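Local coordinates for oxalate oxidase (Hordeum vulgare, PDB 1FI2), which oxidises oxalate with molecular oxygen to carbon dioxide and hydrogen peroxide at a manganese centre, and also has superoxide dismutase activity, at the interface of chains A and B and the interface of chains A and C. Coordinates in Å, arbitrary orientation; residue numbers count along the deposited sequence, not the author numbering. Chains: chain A/B/C, Oxalate oxidase.

Both contacts belong to the hexamer, a trimer of dimers, and both use chain A, but with different partners: contact 1 joins it to chain B and contact 2 to chain C. The centres of their C-alpha atoms lie about 20 Å apart, and they share no residue. Contact 1 sets strands 103-109 and 118-124 of chain A against the N-terminal part of chain B; contact 2 sets strand 84-86 and helix 163-169 of chain A against helices 163-169 and 176-183 of chain C. Each interface is two-fold symmetric, so every subunit can bind two neighbours at once through different surfaces, which is consistent with the closed trimer of dimers.

Contact 1: the interface of chains A and B. Residues chain A 108, 110, 114, 119, 135; chain B 9, 29, 36-37.
A:Tyr119, B:Phe9 and B:Phe36 meet in an aromatic cluster within a two-fold symmetric interface that joins two subunits of the germin homohexamer, the N-terminal part of one packing on the jellyroll of the other. A:Tyr119, on strand 118-124, works in two ways. Its face, near the hydroxyl end, receives the edge of B:Phe36, with the planes turned 74° apart and CE2 of A:Tyr119 3.6 Å from CE2 of B:Phe36. The phenol OH of A:Tyr119 lies level with the B:Phe36 ring, at its edge, 3.7 Å from CZ of B:Phe36. At its opposite, CE1 edge A:Tyr119 meets a face of B:Phe9, which lies on the same side of the tyrosine plane as B:Phe36: CE1 of A:Tyr119 stands over the rim of the phenylalanine ring, 3.7 Å from CZ of B:Phe9, and the planes are inclined at 77°. B:Phe36 also sets its CZ over B:Phe9, so one face of B:Phe9 takes the edges of both A:Tyr119 and B:Phe36, the latter offset toward the rim. The chi1 of 63° places CG of B:Phe36 between its backbone N and carbonyl carbon, which brings an edge of the ring, CE2 and CZ, onto the tyrosine.

The far end of B:Phe9 settles among small and flexible groups. CZ of B:Phe9 lies 4.0 Å from CA of A:Gly110, where the absence of a side chain lets a ring come close to the backbone, while CD1 of A:Leu135 touches its CE2 edge. OG of A:Ser114 is 3.8 Å from CE1 of B:Phe9. Nearby, A:Ile108 and B:Leu37 meet tip to tip. The CD1 methyl of B:Leu37 sits 3.9 Å from CG2 of A:Ile108 and touches both branches of that beta-branched side chain, a compact shape that suits a strand. The B:Met29 methyl CE, on a bent, pliable chain, reaches the tyrosine OH. A disulfide between B:Cys10 and B:Cys26 ties together the stretches bearing B:Phe9 and B:Met29. The patch thus fastens the N-terminal part of one subunit to the neighbouring jellyroll.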
# COMPACT_ATOMS: atom_id res chain seq x y z
N ILE A 108 13.16 6.11 -22.85
CA ILE A 108 12.02 6.12 -21.95
C ILE A 108 11.04 7.20 -22.43
O ILE A 108 11.47 8.32 -22.68
CB ILE A 108 12.40 6.40 -20.49
CG1 ILE A 108 13.45 5.41 -19.97
CG2 ILE A 108 11.17 6.36 -19.59
CD1 ILE A 108 14.86 5.94 -20.07
N GLY A 110 7.64 9.58 -21.82
CA GLY A 110 6.66 10.12 -20.88
C GLY A 110 5.24 9.92 -21.41
O GLY A 110 5.05 9.68 -22.61
N SER A 114 3.08 14.52 -19.97
CA SER A 114 4.50 14.83 -19.99
C SER A 114 4.90 15.18 -21.42
O SER A 114 6.07 15.15 -21.82
CB SER A 114 5.33 13.64 -19.49
OG SER A 114 5.22 13.51 -18.09
N TYR A 119 13.08 10.46 -23.70
CA TYR A 119 14.38 10.59 -23.06
C TYR A 119 15.24 9.42 -23.56
O TYR A 119 14.82 8.28 -23.37
CB TYR A 119 14.28 10.48 -21.55
CG TYR A 119 13.48 11.57 -20.87
CD1 TYR A 119 12.12 11.44 -20.65
CD2 TYR A 119 14.11 12.73 -20.45
CE1 TYR A 119 11.39 12.44 -20.03
CE2 TYR A 119 13.39 13.72 -19.82
CZ TYR A 119 12.04 13.59 -19.62
OH TYR A 119 11.34 14.60 -19.00
N LEU A 135 5.39 2.98 -18.14
CA LEU A 135 5.72 3.82 -19.29
C LEU A 135 6.36 3.00 -20.40
O LEU A 135 7.06 2.02 -20.13
CB LEU A 135 6.65 4.96 -18.87
CG LEU A 135 6.11 5.93 -17.83
CD1 LEU A 135 7.11 7.03 -17.52
CD2 LEU A 135 4.79 6.56 -18.29
N PHE B 9 7.15 11.60 -13.37
CA PHE B 9 8.47 11.91 -12.82
C PHE B 9 8.41 12.94 -11.70
O PHE B 9 7.52 13.79 -11.69
CB PHE B 9 9.40 12.45 -13.91
CG PHE B 9 9.34 11.81 -15.27
CD1 PHE B 9 8.74 12.46 -16.33
CD2 PHE B 9 9.84 10.53 -15.48
CE1 PHE B 9 8.66 11.87 -17.58
CE2 PHE B 9 9.77 9.93 -16.73
CZ PHE B 9 9.18 10.61 -17.78
N MET B 29 9.44 20.36 -13.15
CA MET B 29 9.88 19.61 -14.32
C MET B 29 10.71 20.46 -15.27
O MET B 29 11.61 19.95 -15.95
CB MET B 29 8.72 18.95 -15.07
CG MET B 29 8.12 17.72 -14.42
SD MET B 29 9.26 16.38 -14.08
CE MET B 29 10.10 16.19 -15.64
N PHE B 36 18.01 12.86 -15.81
CA PHE B 36 17.68 12.35 -14.48
C PHE B 36 17.36 10.88 -14.35
O PHE B 36 17.51 10.35 -13.23
CB PHE B 36 16.57 13.21 -13.87
CG PHE B 36 15.27 13.17 -14.62
CD1 PHE B 36 14.33 12.20 -14.33
CD2 PHE B 36 14.99 14.10 -15.61
CE1 PHE B 36 13.13 12.14 -15.02
CE2 PHE B 36 13.79 14.05 -16.30
CZ PHE B 36 12.87 13.07 -16.00
N LEU B 37 16.98 10.17 -15.41
CA LEU B 37 16.69 8.75 -15.30
C LEU B 37 17.94 7.88 -15.43
O LEU B 37 17.83 6.66 -15.55
CB LEU B 37 15.67 8.33 -16.38
CG LEU B 37 14.28 8.96 -16.27
CD1 LEU B 37 13.45 8.70 -17.52
CD2 LEU B 37 13.55 8.42 -15.04

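Contact 2: the interface of chains A and C. Residues chain A 84, 86-87, 164, 197; chain C 167, 181-183.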
# COMPACT_ATOMS: atom_id res chain seq x y z
N THR A 84 17.17 -5.26 -30.78
CA THR A 84 16.36 -4.40 -29.92
C THR A 84 15.51 -5.19 -28.94
O THR A 84 15.11 -6.32 -29.22
CB THR A 84 15.46 -3.52 -30.81
OG1 THR A 84 14.71 -2.60 -30.02
CG2 THR A 84 14.48 -4.36 -31.63
N PRO A 86 12.23 -4.33 -28.05
CA PRO A 86 11.31 -3.38 -28.66
C PRO A 86 10.50 -2.56 -27.68
O PRO A 86 10.42 -2.90 -26.51
CB PRO A 86 10.41 -4.26 -29.52
CG PRO A 86 10.49 -5.63 -28.93
CD PRO A 86 11.89 -5.73 -28.38
N PRO A 87 9.92 -1.45 -28.11
CA PRO A 87 9.07 -0.63 -27.26
C PRO A 87 8.13 -1.49 -26.44
O PRO A 87 7.25 -2.12 -27.03
CB PRO A 87 8.31 0.23 -28.26
CG PRO A 87 9.30 0.41 -29.37
CD PRO A 87 9.95 -0.95 -29.51
N PRO A 164 4.70 -3.91 -30.36
CA PRO A 164 4.54 -4.42 -31.72
C PRO A 164 3.79 -5.73 -31.77
O PRO A 164 2.80 -5.87 -32.48
CB PRO A 164 5.97 -4.54 -32.25
CG PRO A 164 6.77 -3.62 -31.40
CD PRO A 164 6.13 -3.69 -30.02
N PHE A 197 4.15 -10.50 -37.67
CA PHE A 197 3.95 -10.97 -36.31
C PHE A 197 2.99 -12.15 -36.22
O PHE A 197 2.59 -12.55 -35.12
CB PHE A 197 3.46 -9.83 -35.40
CG PHE A 197 4.47 -8.73 -35.24
CD1 PHE A 197 4.50 -7.68 -36.13
CD2 PHE A 197 5.42 -8.79 -34.23
CE1 PHE A 197 5.45 -6.68 -36.02
CE2 PHE A 197 6.37 -7.79 -34.10
CZ PHE A 197 6.38 -6.74 -35.00
N LEU C 167 4.32 5.90 -30.23
CA LEU C 167 5.21 5.19 -31.12
C LEU C 167 5.72 6.02 -32.31
O LEU C 167 6.89 5.91 -32.67
CB LEU C 167 4.52 4.00 -31.78
CG LEU C 167 4.64 2.56 -31.33
CD1 LEU C 167 4.28 1.65 -32.51
CD2 LEU C 167 6.02 2.16 -30.82
N LYS C 181 13.49 -2.00 -37.05
CA LYS C 181 13.90 -3.26 -36.44
C LYS C 181 12.75 -3.83 -35.61
O LYS C 181 12.48 -5.03 -35.64
CB LYS C 181 15.14 -3.08 -35.56
CG LYS C 181 15.69 -4.37 -34.99
CD LYS C 181 16.29 -5.26 -36.07
CE LYS C 181 16.84 -6.54 -35.45
NZ LYS C 181 15.75 -7.33 -34.82
N ALA C 182 12.07 -2.96 -34.88
CA ALA C 182 10.97 -3.35 -34.02
C ALA C 182 9.71 -3.74 -34.77
O ALA C 182 9.02 -4.67 -34.34
CB ALA C 182 10.64 -2.22 -33.05
N LEU C 183 9.39 -3.05 -35.86
CA LEU C 183 8.16 -3.33 -36.60
C LEU C 183 8.34 -4.27 -37.77
O LEU C 183 7.36 -4.73 -38.38
CB LEU C 183 7.53 -2.01 -37.06
CG LEU C 183 7.17 -1.04 -35.92
CD1 LEU C 183 6.69 0.29 -36.48
CD2 LEU C 183 6.12 -1.65 -35.01
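C:Ala182, in the last turn of helix 176-183 of chain C, packs against a proline-rich surface of chain A made by strand 84-86, the residue following it and the start of helix 163-169. This is part of a two-fold symmetric interface in which C-terminal helices of one cupin subunit clasp the jellyroll of another. The C:Ala182 methyl points between two successive prolines, with CB 3.8 Å from CD of A:Pro87 and 4.1 Å from CB of A:Pro86. A small side chain suits this place, because the helix backbone itself comes close to the partner, and the rigid pyrrolidine rings offer it a firm apolar surface. A:Pro87 directly precedes the manganese ligand A:His88, so this outer packing may also help steady the strand that enters the metal site.

Around this centre other apolar groups extend the fit. The C:Leu167 side chain, from helix 163-169, crosses A:Pro87 at about a right angle, and its CD2 is 3.9 Å from CB of A:Pro87. A similar crossing brings CD2 of C:Leu183 to 4.0 Å from CB of A:Pro164, a proline well placed in the first turn of a helix, where no amide hydrogen is needed. At the opposite end A:Thr84 and C:Lys181 run past each other in opposite directions, and it is the aliphatic part of the lysine that makes contact, CG lying 3.6 Å from the threonine CG2. The threonine's chi1 of -176° sends OG1 anti to the backbone N and turns the methyl toward the lysine.

The helix ends against A:Phe197, whose ring has the A:Pro164 carbonyl oxygen above the centre of one face. O of C:Leu183 lies off the ring plane, 3.6 Å from CE1 of A:Phe197. At the rim, whose slightly positive hydrogens would favour a carbonyl oxygen, O of C:Ala182 lies in the ring plane, 3.4 Å from CZ of A:Phe197.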